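Local atomic coordinates of rubisco operon transcriptional regulator (Synechocystis sp., PDB entry 5Y2W), a protein that probably represses transcription as a LysR-type regulator coordinating carbon and nitrogen metabolism, and binds 2-phosphoglycolate in its regulatory domain. Residues E71-Y76 / N191-Q196; L80-V85 / R185-A190; A88-P93 / G168-L173; F110-K115 / V132-R137. All blocks are in the same frame, centred on the assembly; numbering follows the deposited sequence.

Contact 1: residues E71-Y76 / N191-Q196; sequences EIDLNY and NLAGKQ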
# COMPACT_ATOMS: atom_id res chain seq x y z
N GLU A 71 25.30 -0.71 2.50
CA GLU A 71 26.09 -1.50 3.42
C GLU A 71 25.69 -2.97 3.50
O GLU A 71 26.02 -3.63 4.47
CB GLU A 71 26.09 -0.85 4.78
CG GLU A 71 26.76 0.51 4.73
CD GLU A 71 27.39 0.92 6.04
OE1 GLU A 71 27.00 0.38 7.10
OE2 GLU A 71 28.29 1.79 6.01
N ILE A 72 25.01 -3.49 2.49
CA ILE A 72 24.76 -4.92 2.41
C ILE A 72 25.30 -5.44 1.10
O ILE A 72 25.15 -4.78 0.06
CB ILE A 72 23.27 -5.25 2.53
CG1 ILE A 72 22.81 -4.84 3.93
CG2 ILE A 72 23.03 -6.72 2.23
CD1 ILE A 72 21.32 -4.96 4.15
N ASP A 73 25.93 -6.62 1.18
CA ASP A 73 26.58 -7.24 0.03
C ASP A 73 25.57 -8.18 -0.57
O ASP A 73 25.16 -9.12 0.06
CB ASP A 73 27.88 -8.01 0.42
CG ASP A 73 28.61 -8.62 -0.80
OD1 ASP A 73 28.27 -8.34 -1.98
OD2 ASP A 73 29.55 -9.40 -0.58
N LEU A 74 25.21 -7.92 -1.81
CA LEU A 74 24.13 -8.57 -2.49
C LEU A 74 24.56 -9.10 -3.82
O LEU A 74 25.35 -8.44 -4.53
CB LEU A 74 23.05 -7.53 -2.81
CG LEU A 74 22.30 -6.98 -1.62
CD1 LEU A 74 21.35 -5.86 -2.03
CD2 LEU A 74 21.56 -8.12 -0.95
N ASN A 75 24.02 -10.26 -4.20
CA ASN A 75 23.94 -10.55 -5.60
C ASN A 75 22.62 -9.98 -6.15
O ASN A 75 21.64 -9.95 -5.43
CB ASN A 75 23.97 -12.04 -5.84
CG ASN A 75 24.34 -12.37 -7.26
OD1 ASN A 75 23.61 -12.08 -8.22
ND2 ASN A 75 25.52 -12.93 -7.41
N TYR A 76 22.59 -9.57 -7.43
CA TYR A 76 21.36 -9.16 -8.08
C TYR A 76 21.38 -9.00 -9.57
O TYR A 76 22.42 -8.71 -10.17
CB TYR A 76 20.83 -7.86 -7.50
CG TYR A 76 21.80 -6.73 -7.41
CD1 TYR A 76 21.93 -5.80 -8.42
CD2 TYR A 76 22.54 -6.53 -6.27
CE1 TYR A 76 22.79 -4.71 -8.30
CE2 TYR A 76 23.41 -5.47 -6.15
CZ TYR A 76 23.52 -4.55 -7.16
OH TYR A 76 24.42 -3.52 -7.00
N ASN A 191 19.63 -11.23 -3.67
CA ASN A 191 19.78 -12.09 -2.50
C ASN A 191 21.10 -11.76 -1.82
O ASN A 191 22.00 -11.15 -2.43
CB ASN A 191 19.76 -13.54 -2.90
CG ASN A 191 20.92 -13.90 -3.82
OD1 ASN A 191 21.95 -14.37 -3.36
ND2 ASN A 191 20.75 -13.70 -5.10
N LEU A 192 21.19 -12.10 -0.55
CA LEU A 192 22.42 -11.85 0.24
C LEU A 192 23.60 -12.50 -0.50
O LEU A 192 23.47 -13.64 -0.98
CB LEU A 192 22.28 -12.39 1.69
CG LEU A 192 21.23 -11.70 2.62
CD1 LEU A 192 21.29 -12.11 4.09
CD2 LEU A 192 21.34 -10.17 2.57
N ALA A 193 24.70 -11.76 -0.69
CA ALA A 193 25.81 -12.28 -1.53
C ALA A 193 26.33 -13.60 -0.94
O ALA A 193 26.49 -13.70 0.29
CB ALA A 193 26.93 -11.26 -1.62
N GLY A 194 26.52 -14.60 -1.79
CA GLY A 194 27.12 -15.86 -1.35
C GLY A 194 26.14 -16.83 -0.70
O GLY A 194 26.40 -18.05 -0.65
N LYS A 195 25.02 -16.29 -0.20
CA LYS A 195 23.87 -17.10 0.23
C LYS A 195 23.54 -18.25 -0.75
O LYS A 195 23.21 -18.04 -1.93
CB LYS A 195 22.64 -16.19 0.38
CG LYS A 195 21.34 -16.85 0.81
CD LYS A 195 20.14 -15.97 0.44
CE LYS A 195 18.80 -16.51 0.94
NZ LYS A 195 18.78 -16.76 2.43
N GLN A 196 23.63 -19.47 -0.23
CA GLN A 196 23.17 -20.66 -0.92
C GLN A 196 21.65 -20.62 -1.06
O GLN A 196 20.92 -20.70 -0.06
CB GLN A 196 23.59 -21.88 -0.10
CG GLN A 196 25.10 -22.02 -0.02
CD GLN A 196 25.70 -22.02 -1.41
OE1 GLN A 196 26.55 -21.19 -1.73
NE2 GLN A 196 25.19 -22.89 -2.29
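Asn75 and Asn191 form an antiparallel hydrogen-bonded pair. Asn75 N donates a hydrogen bond to Asn191 O at 2.8 Å. The nitrogen lies nearly along the C=O axis, yet the bond is bent at the hydrogen, to 137°. Asn191 N answers with a straighter bond of 3.0 Å to Asn75 O. Both side chains leave on the same face of the sheet. Next come Leu74 and Leu192, a non-hydrogen-bonded pair whose side chains diverge at their bases. Leu74 CA sits 3.3 Å from Asn191 O in a CA-H...O contact, so this carbonyl takes both a backbone N-H and a C-H. Beyond the paired residues, Ala193 N bonds to Asp73 O at 2.8 Å.

Leu192 CD2 touches Ile72 CG2 at 3.9 Å and Leu74 CD2 at 4.1 Å, making a small apolar cluster. The Asp73 carboxylate lies apart from this cluster, against Ala193. Asp73 CG is anti to the backbone N (chi1 -177°). This places CG 3.2 Å from Ala193 CB.

A type II turn from Leu192 to Lys195 presents Ala193 to Asp73. Gly194 takes the positive phi that such a turn needs at its third residue. A weak bond from Lys195 N to Leu192 O spans the turn.

The contact lies at the surface, where strand 186-192 meets strand 74-79, the outermost strand on this side of the five-stranded mixed sheet. Helix 48-56 covers the apolar cluster: Met55 touches both Ile72 and Leu74, and Arg52 and Gln56 also touch Ile72.

Contact 2: residues L80-V85 / R185-A190; sequences LDNPLV and RRWYVA. With PGA (2-phosphoglycolic acid), chain B.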
# COMPACT_ATOMS: atom_id res chain seq x y z
N LEU A 80 13.56 -5.43 -14.91
CA LEU A 80 12.49 -4.54 -15.40
C LEU A 80 12.83 -3.12 -15.07
O LEU A 80 13.31 -2.83 -14.01
CB LEU A 80 11.11 -4.95 -14.76
CG LEU A 80 9.85 -4.51 -15.51
CD1 LEU A 80 9.81 -4.96 -16.97
CD2 LEU A 80 8.61 -5.01 -14.82
N ASP A 81 12.60 -2.22 -15.99
CA ASP A 81 12.81 -0.81 -15.73
C ASP A 81 11.77 -0.31 -14.74
O ASP A 81 10.66 -0.81 -14.70
CB ASP A 81 12.62 -0.01 -17.01
CG ASP A 81 13.72 -0.28 -18.01
OD1 ASP A 81 14.70 -0.95 -17.64
OD2 ASP A 81 13.60 0.20 -19.16
N ASN A 82 12.17 0.70 -13.98
CA ASN A 82 11.31 1.31 -13.01
C ASN A 82 11.40 2.83 -13.15
O ASN A 82 11.95 3.52 -12.30
CB ASN A 82 11.74 0.86 -11.63
CG ASN A 82 10.84 1.44 -10.55
OD1 ASN A 82 9.63 1.72 -10.78
ND2 ASN A 82 11.42 1.64 -9.39
N PRO A 83 10.87 3.34 -14.24
CA PRO A 83 10.98 4.79 -14.40
C PRO A 83 10.06 5.55 -13.42
O PRO A 83 8.87 5.22 -13.29
CB PRO A 83 10.51 5.01 -15.82
CG PRO A 83 9.55 3.93 -16.08
CD PRO A 83 9.96 2.75 -15.21
N LEU A 84 10.65 6.53 -12.73
CA LEU A 84 9.93 7.44 -11.84
C LEU A 84 9.51 8.71 -12.61
O LEU A 84 10.33 9.35 -13.28
CB LEU A 84 10.82 7.86 -10.71
CG LEU A 84 11.48 6.77 -9.87
CD1 LEU A 84 12.12 7.42 -8.64
CD2 LEU A 84 10.55 5.67 -9.42
N VAL A 85 8.25 9.06 -12.54
CA VAL A 85 7.77 10.17 -13.35
C VAL A 85 7.04 11.20 -12.50
O VAL A 85 6.55 10.89 -11.41
CB VAL A 85 6.84 9.67 -14.49
CG1 VAL A 85 7.59 8.85 -15.53
CG2 VAL A 85 5.66 8.86 -13.94
N ARG A 185 15.63 4.07 -13.61
CA ARG A 185 15.79 3.28 -12.40
C ARG A 185 15.31 1.90 -12.78
O ARG A 185 14.57 1.73 -13.74
CB ARG A 185 14.98 3.98 -11.33
CG ARG A 185 14.88 3.40 -9.96
CD ARG A 185 13.91 4.31 -9.18
NE ARG A 185 13.66 3.92 -7.78
CZ ARG A 185 14.49 4.17 -6.77
NH1 ARG A 185 15.60 4.84 -7.00
NH2 ARG A 185 14.19 3.81 -5.52
N ARG A 186 15.70 0.89 -12.04
CA ARG A 186 15.42 -0.45 -12.52
C ARG A 186 14.97 -1.20 -11.32
O ARG A 186 15.34 -0.81 -10.23
CB ARG A 186 16.71 -1.05 -13.11
CG ARG A 186 17.27 -0.20 -14.26
CD ARG A 186 18.47 -0.79 -14.95
NE ARG A 186 18.12 -1.84 -15.91
CZ ARG A 186 18.99 -2.73 -16.45
NH1 ARG A 186 20.29 -2.75 -16.12
NH2 ARG A 186 18.54 -3.63 -17.33
N TRP A 187 14.14 -2.22 -11.50
CA TRP A 187 13.92 -3.22 -10.48
C TRP A 187 14.98 -4.34 -10.57
O TRP A 187 15.21 -4.91 -11.62
CB TRP A 187 12.53 -3.84 -10.63
CG TRP A 187 11.38 -3.02 -10.13
CD1 TRP A 187 11.41 -1.98 -9.24
CD2 TRP A 187 10.03 -3.21 -10.47
NE1 TRP A 187 10.14 -1.52 -9.01
CE2 TRP A 187 9.27 -2.26 -9.75
CE3 TRP A 187 9.35 -4.15 -11.28
CZ2 TRP A 187 7.91 -2.17 -9.85
CZ3 TRP A 187 8.00 -4.03 -11.40
CH2 TRP A 187 7.28 -3.06 -10.65
N TYR A 188 15.55 -4.68 -9.43
CA TYR A 188 16.51 -5.75 -9.32
C TYR A 188 15.97 -6.81 -8.43
O TYR A 188 15.33 -6.50 -7.42
CB TYR A 188 17.79 -5.26 -8.67
CG TYR A 188 18.56 -4.22 -9.45
CD1 TYR A 188 19.38 -4.58 -10.52
CD2 TYR A 188 18.51 -2.87 -9.07
CE1 TYR A 188 20.13 -3.62 -11.20
CE2 TYR A 188 19.22 -1.92 -9.75
CZ TYR A 188 20.05 -2.30 -10.80
OH TYR A 188 20.74 -1.30 -11.42
N VAL A 189 16.23 -8.06 -8.78
CA VAL A 189 16.01 -9.17 -7.85
C VAL A 189 17.37 -9.60 -7.26
O VAL A 189 18.35 -9.85 -7.97
CB VAL A 189 15.23 -10.33 -8.47
CG1 VAL A 189 15.89 -10.80 -9.75
CG2 VAL A 189 15.12 -11.49 -7.47
N ALA A 190 17.39 -9.62 -5.94
CA ALA A 190 18.59 -9.65 -5.17
C ALA A 190 18.47 -10.74 -4.10
O ALA A 190 17.36 -11.13 -3.74
CB ALA A 190 18.84 -8.30 -4.51
P PGA B . 10.21 3.05 -2.11
O1P PGA B . 10.73 2.30 -3.44
O2P PGA B . 9.00 2.30 -1.66
O3P PGA B . 9.96 4.49 -2.57
O4P PGA B . 11.28 2.78 -1.12
C2 PGA B . 9.98 2.01 -4.61
C1 PGA B . 10.75 2.29 -5.89
O1 PGA B . 10.19 2.08 -7.01
O2 PGA B . 11.92 2.71 -5.78
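Asn82 and Arg185 meet in the 2-phosphoglycolate pocket, where both hold the ligand's carboxylate. Asn82 ND2 donates to PGA O1 at 2.7 Å. Its amide is fixed further by Ser66, which bonds to ND2, and by Ser160, which bonds to OD1. Arg185 stretches out from CG to NE and meets PGA O2 at the edge of its guanidinium. NE is 2.9 Å from PGA O2, and NH2 bonds to the same oxygen. Leu84 supports the arginine shaft, with CG 3.5 Å from Arg185 CD.

Trp187 backs Asn82. Asn82 CB lies over the face of the five-membered ring, 4.0 Å from its centroid, in a CH-pi contact. Leu80 runs beside the same indole, its CD2 3.6 Å from Trp187 CZ3.

Two backbone bonds join the segments: Trp187 N to Leu80 O at 2.7 Å and Asn82 N to Arg185 O at 2.6 Å. In the second the donor stands 39° out of the carbonyl plane. Asp81 OD1 and Arg186 NE form only a long salt bridge.

Segments 80-85 and 185-190 both lie where the chain crosses between the two subdomains. Two such crossovers, with the ligand in the cleft, are typical of the periplasmic-binding-protein fold of LysR regulators.

Contact 3: residues A88-P93 / G168-L173; sequences ARRDHP and GARSEL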
# COMPACT_ATOMS: atom_id res chain seq x y z
N ALA A 88 0.72 14.71 -12.01
CA ALA A 88 -0.12 15.80 -11.57
C ALA A 88 -1.57 15.48 -11.87
O ALA A 88 -1.91 14.41 -12.42
CB ALA A 88 0.28 17.09 -12.25
N ARG A 89 -2.45 16.39 -11.48
CA ARG A 89 -3.80 16.24 -11.92
C ARG A 89 -3.92 16.87 -13.26
O ARG A 89 -3.16 17.78 -13.60
CB ARG A 89 -4.75 16.84 -10.92
CG ARG A 89 -6.18 16.38 -11.19
CD ARG A 89 -7.05 16.71 -10.02
NE ARG A 89 -7.34 18.15 -10.02
CZ ARG A 89 -8.08 18.74 -9.08
NH1 ARG A 89 -8.59 18.00 -8.11
NH2 ARG A 89 -8.30 20.07 -9.10
N ARG A 90 -4.86 16.38 -14.05
CA ARG A 90 -5.01 16.76 -15.45
C ARG A 90 -5.42 18.25 -15.66
O ARG A 90 -5.30 18.75 -16.74
CB ARG A 90 -6.03 15.82 -16.12
CG ARG A 90 -7.46 15.96 -15.59
CD ARG A 90 -8.38 14.81 -15.97
NE ARG A 90 -8.64 14.74 -17.40
CZ ARG A 90 -9.27 13.74 -18.02
NH1 ARG A 90 -9.44 13.79 -19.33
NH2 ARG A 90 -9.73 12.68 -17.34
N ASP A 91 -5.86 18.96 -14.63
CA ASP A 91 -6.18 20.39 -14.78
C ASP A 91 -4.92 21.21 -14.45
O ASP A 91 -4.92 22.44 -14.46
CB ASP A 91 -7.35 20.77 -13.85
CG ASP A 91 -7.09 20.43 -12.37
OD1 ASP A 91 -6.17 19.61 -12.00
OD2 ASP A 91 -7.83 20.98 -11.55
N HIS A 92 -3.81 20.54 -14.19
CA HIS A 92 -2.62 21.29 -13.89
C HIS A 92 -2.31 22.11 -15.13
O HIS A 92 -2.46 21.62 -16.22
CB HIS A 92 -1.49 20.36 -13.53
CG HIS A 92 -0.32 21.04 -12.93
ND1 HIS A 92 0.66 21.64 -13.69
CD2 HIS A 92 0.08 21.16 -11.64
CE1 HIS A 92 1.60 22.13 -12.90
NE2 HIS A 92 1.28 21.84 -11.65
N PRO A 93 -1.83 23.35 -14.95
CA PRO A 93 -1.51 24.25 -16.10
C PRO A 93 -0.47 23.75 -17.08
O PRO A 93 -0.42 24.20 -18.24
CB PRO A 93 -0.98 25.53 -15.40
CG PRO A 93 -1.60 25.49 -14.04
CD PRO A 93 -1.73 24.05 -13.65
N GLY A 168 -7.34 3.75 -14.64
CA GLY A 168 -8.04 3.62 -15.90
C GLY A 168 -9.08 4.69 -16.06
O GLY A 168 -9.17 5.61 -15.25
N ALA A 169 -9.82 4.58 -17.16
CA ALA A 169 -11.12 5.18 -17.30
C ALA A 169 -11.01 6.68 -16.99
O ALA A 169 -10.24 7.40 -17.66
CB ALA A 169 -12.11 4.47 -16.36
N ARG A 170 -11.75 7.14 -15.98
CA ARG A 170 -11.73 8.53 -15.55
C ARG A 170 -10.55 8.75 -14.62
O ARG A 170 -10.74 9.10 -13.45
CB ARG A 170 -13.05 8.86 -14.82
CG ARG A 170 -13.19 10.30 -14.29
CD ARG A 170 -13.36 11.29 -15.43
NE ARG A 170 -12.65 12.54 -15.18
CZ ARG A 170 -12.57 13.54 -16.04
NH1 ARG A 170 -11.89 14.64 -15.72
NH2 ARG A 170 -13.16 13.48 -17.24
N SER A 171 -9.32 8.54 -15.11
CA SER A 171 -8.19 8.88 -14.28
C SER A 171 -7.93 10.38 -14.42
O SER A 171 -7.81 10.95 -15.49
CB SER A 171 -6.93 8.09 -14.57
OG SER A 171 -6.00 8.36 -13.51
N GLU A 172 -7.85 10.99 -13.26
CA GLU A 172 -7.56 12.39 -13.09
C GLU A 172 -6.06 12.69 -13.22
O GLU A 172 -5.68 13.85 -13.32
CB GLU A 172 -8.03 12.76 -11.67
CG GLU A 172 -9.55 12.83 -11.54
CD GLU A 172 -10.08 14.09 -12.21
OE1 GLU A 172 -10.37 14.99 -11.46
OE2 GLU A 172 -10.10 14.22 -13.44
N LEU A 173 -5.24 11.64 -13.22
CA LEU A 173 -3.81 11.75 -13.11
C LEU A 173 -3.18 11.82 -14.47
O LEU A 173 -3.66 11.26 -15.38
CB LEU A 173 -3.23 10.54 -12.39
CG LEU A 173 -3.84 10.30 -11.05
CD1 LEU A 173 -3.04 9.15 -10.45
CD2 LEU A 173 -3.78 11.58 -10.21
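Ala88 and Leu173 touch where strand 81-89 runs antiparallel to the start of strand 173-176, at one edge of a three-stranded sheet. Ala88 O receives a CA-H...O contact from Leu173 CA at 3.3 Å.

Arg89 is the non-hydrogen-bonded partner of Leu173 and begins a type I turn that ends at His92. Its CG passes 3.3 Å from Glu172 O, and the rest of the chain runs beside the Glu172 side chain. The chain bends at chi3 (75°), which swings NE back over the turn. NE and NH2 then grip Asp91 side-on, one to each carboxylate oxygen, with Arg89 NE 2.7 Å from Asp91 OD1. NH1 reaches Ala151 O at the end of helix 143-151. An alanine in place of Arg89 would probably leave the Asp91 carboxylate without its mate across the turn and the Ala151 carbonyl without this donor.

Arg90 N makes the backbone hydrogen bond of the contact, 2.8 Å to Glu172 O. Its CG sits between the backbone N and the carbonyl carbon (chi1 67°), which keeps CG near Glu172 O. The Arg90 side chain crosses that of Arg170 at about a right angle. Their guanidiniums stack with planes 15° apart, though Arg170 is poorly ordered and the stack is only as sure as its model. Glu172 probably eases the like charges, since Arg170 NH1 bonds to Glu172 OE2 at 2.9 Å. In the same facing loop, Ala169 packs on Ala169 of the second subunit.

Farther on, at the end of the turn, His92 NE2 is hydrogen-bonded to Glu108 OE1.

Contact 4: residues F110-K115 / V132-R137; sequences FIMREK and VDVRVR. With PGA (2-phosphoglycolic acid), chain B.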
# COMPACT_ATOMS: atom_id res chain seq x y z
N PHE A 110 4.22 20.05 -3.71
CA PHE A 110 4.83 18.74 -4.00
C PHE A 110 4.69 17.80 -2.79
O PHE A 110 5.16 18.10 -1.69
CB PHE A 110 6.29 18.93 -4.32
CG PHE A 110 6.93 17.72 -4.93
CD1 PHE A 110 7.34 16.67 -4.12
CD2 PHE A 110 7.12 17.63 -6.29
CE1 PHE A 110 7.91 15.53 -4.68
CE2 PHE A 110 7.68 16.52 -6.86
CZ PHE A 110 8.09 15.46 -6.04
N ILE A 111 4.07 16.65 -3.03
CA ILE A 111 3.82 15.72 -1.96
C ILE A 111 4.94 14.76 -1.91
O ILE A 111 5.28 14.15 -2.93
CB ILE A 111 2.51 14.97 -2.23
CG1 ILE A 111 1.34 15.96 -2.41
CG2 ILE A 111 2.23 13.99 -1.09
CD1 ILE A 111 0.29 15.52 -3.41
N MET A 112 5.49 14.53 -0.74
CA MET A 112 6.61 13.61 -0.62
C MET A 112 6.18 12.28 0.02
O MET A 112 5.24 12.22 0.78
CB MET A 112 7.68 14.21 0.26
CG MET A 112 8.53 15.30 -0.37
SD MET A 112 9.90 14.69 -1.39
CE MET A 112 10.71 16.17 -2.02
N ARG A 113 6.88 11.21 -0.31
CA ARG A 113 6.79 9.95 0.39
C ARG A 113 7.46 10.10 1.77
O ARG A 113 8.16 11.09 2.03
CB ARG A 113 7.57 8.87 -0.43
CG ARG A 113 6.84 8.34 -1.65
CD ARG A 113 5.78 7.33 -1.31
NE ARG A 113 6.38 6.25 -0.54
CZ ARG A 113 7.04 5.20 -1.04
NH1 ARG A 113 7.65 4.36 -0.18
NH2 ARG A 113 7.08 4.99 -2.36
N GLU A 114 7.23 9.11 2.64
CA GLU A 114 7.90 9.00 3.97
C GLU A 114 9.41 8.90 3.83
O GLU A 114 9.90 8.41 2.79
CB GLU A 114 7.38 7.79 4.74
CG GLU A 114 7.91 6.40 4.31
CD GLU A 114 7.37 5.89 2.96
OE1 GLU A 114 7.85 4.80 2.53
OE2 GLU A 114 6.52 6.58 2.30
N LYS A 115 10.12 9.43 4.83
CA LYS A 115 11.54 9.19 5.04
C LYS A 115 11.80 7.70 5.06
O LYS A 115 11.05 6.96 5.69
CB LYS A 115 12.02 9.80 6.38
CG LYS A 115 12.05 11.33 6.42
CD LYS A 115 12.68 11.89 7.70
CE LYS A 115 12.60 13.41 7.75
NZ LYS A 115 11.22 13.97 7.53
N VAL A 132 16.42 22.84 -7.50
CA VAL A 132 14.96 22.94 -7.58
C VAL A 132 14.48 22.92 -6.15
O VAL A 132 14.91 22.07 -5.39
CB VAL A 132 14.37 21.74 -8.35
CG1 VAL A 132 12.89 21.53 -8.03
CG2 VAL A 132 14.61 21.92 -9.83
N ASP A 133 13.61 23.84 -5.80
CA ASP A 133 13.02 23.86 -4.45
C ASP A 133 11.53 23.74 -4.64
O ASP A 133 10.95 24.57 -5.33
CB ASP A 133 13.30 25.19 -3.70
CG ASP A 133 14.79 25.43 -3.45
OD1 ASP A 133 15.55 24.50 -3.07
OD2 ASP A 133 15.20 26.60 -3.62
N VAL A 134 10.93 22.74 -4.00
CA VAL A 134 9.48 22.54 -4.11
C VAL A 134 8.89 22.82 -2.77
O VAL A 134 9.55 22.72 -1.78
CB VAL A 134 9.09 21.10 -4.52
CG1 VAL A 134 9.29 20.94 -5.99
CG2 VAL A 134 9.90 20.06 -3.72
N ARG A 135 7.61 23.14 -2.77
CA ARG A 135 6.91 23.45 -1.53
C ARG A 135 6.27 22.18 -0.98
O ARG A 135 5.34 21.63 -1.53
CB ARG A 135 5.86 24.52 -1.81
CG ARG A 135 5.21 25.05 -0.55
CD ARG A 135 4.46 26.36 -0.75
NE ARG A 135 3.91 26.90 0.52
CZ ARG A 135 2.74 26.55 1.06
NH1 ARG A 135 1.96 25.66 0.48
NH2 ARG A 135 2.35 27.10 2.21
N VAL A 136 6.81 21.66 0.08
CA VAL A 136 6.31 20.42 0.65
C VAL A 136 5.54 20.69 1.94
O VAL A 136 6.06 21.25 2.85
CB VAL A 136 7.48 19.49 0.98
CG1 VAL A 136 6.97 18.16 1.52
CG2 VAL A 136 8.32 19.27 -0.27
N ARG A 137 4.30 20.24 2.02
CA ARG A 137 3.60 20.21 3.30
C ARG A 137 2.98 18.84 3.67
O ARG A 137 2.53 18.64 4.80
CB ARG A 137 2.57 21.35 3.31
CG ARG A 137 3.26 22.71 3.44
CD ARG A 137 2.31 23.75 3.96
NE ARG A 137 1.19 23.92 3.01
CZ ARG A 137 -0.11 23.69 3.26
NH1 ARG A 137 -0.98 23.90 2.28
NH2 ARG A 137 -0.55 23.25 4.45
P PGA B . 10.21 3.05 -2.11
O1P PGA B . 10.73 2.30 -3.44
O2P PGA B . 9.00 2.30 -1.66
O3P PGA B . 9.96 4.49 -2.57
O4P PGA B . 11.28 2.78 -1.12
C2 PGA B . 9.98 2.01 -4.61
C1 PGA B . 10.75 2.29 -5.89
O1 PGA B . 10.19 2.08 -7.01
O2 PGA B . 11.92 2.71 -5.78
O HOH W 1 3.04 18.85 -0.03
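Phe110 packs against Val134 where the two segments flank helix 118-129, in the second lobe of the periplasmic-binding-protein-like domain. Phe110 CB meets Val134 CB at 3.5 Å. CG comes next and lies 4.0 Å from Val134 CG2. At the ring, CD2 is 4.0 Å from Val134 CG1. CG is anti to the backbone N (chi1 -167°); the ring beyond it leads away from segment 132-137. It meets Phe127 of helix 118-129 edge-to-face and also touches Val123.

Met112 continues the apolar side. Its CG is 3.8 Å from Val136 CG1, and the two side chains cross at about a right angle.

Farther along, Arg113 turns to the ligand. Its NH1 donates to PGA O2P at 2.9 Å, with the oxygen at the guanidinium edge. Glu114 grips the edge of the same guanidinium side-on, NE to OE2 and NH1 to OE1. Asn47 in turn bonds to Glu114 OE1, and Asn143 to Arg113 NH2. An alanine in place of Arg113 would probably leave the phosphate without this positive partner and the Glu114 carboxylate without its salt bridge.

In segment 132-137, Arg137 NH2 bonds to Ile39 O of the second subunit. The backbones join directly by Phe110 N to Arg135 O at 2.9 Å. A water finishes the link, donating to Phe110 O at 2.8 Å and accepting from Arg137 N at 2.8 Å.

In the fold
From the N terminus, the chain reaches the first halves of contacts 1, 2, 3 and 4 in that order. It meets the second halves in reverse, so the four loops nest and none cross. Contact 4 closes the innermost loop, round helix 118-129. Contact 3 encloses it and ties strand 81-89 to strand 173-176. Contact 2 lies outside that and joins the start of strand 81-89 to strand 186-192, so linking the two sheets. Contact 1 closes the outermost loop by pairing strands 74-79 and 186-192. Contacts 1 and 2 share strand 186-192 and touch. Contacts 2 and 4 hold the same ligand without touching. Contacts 1 and 3 lie on opposite sides of the chain's centre, their centres about 41 Å apart.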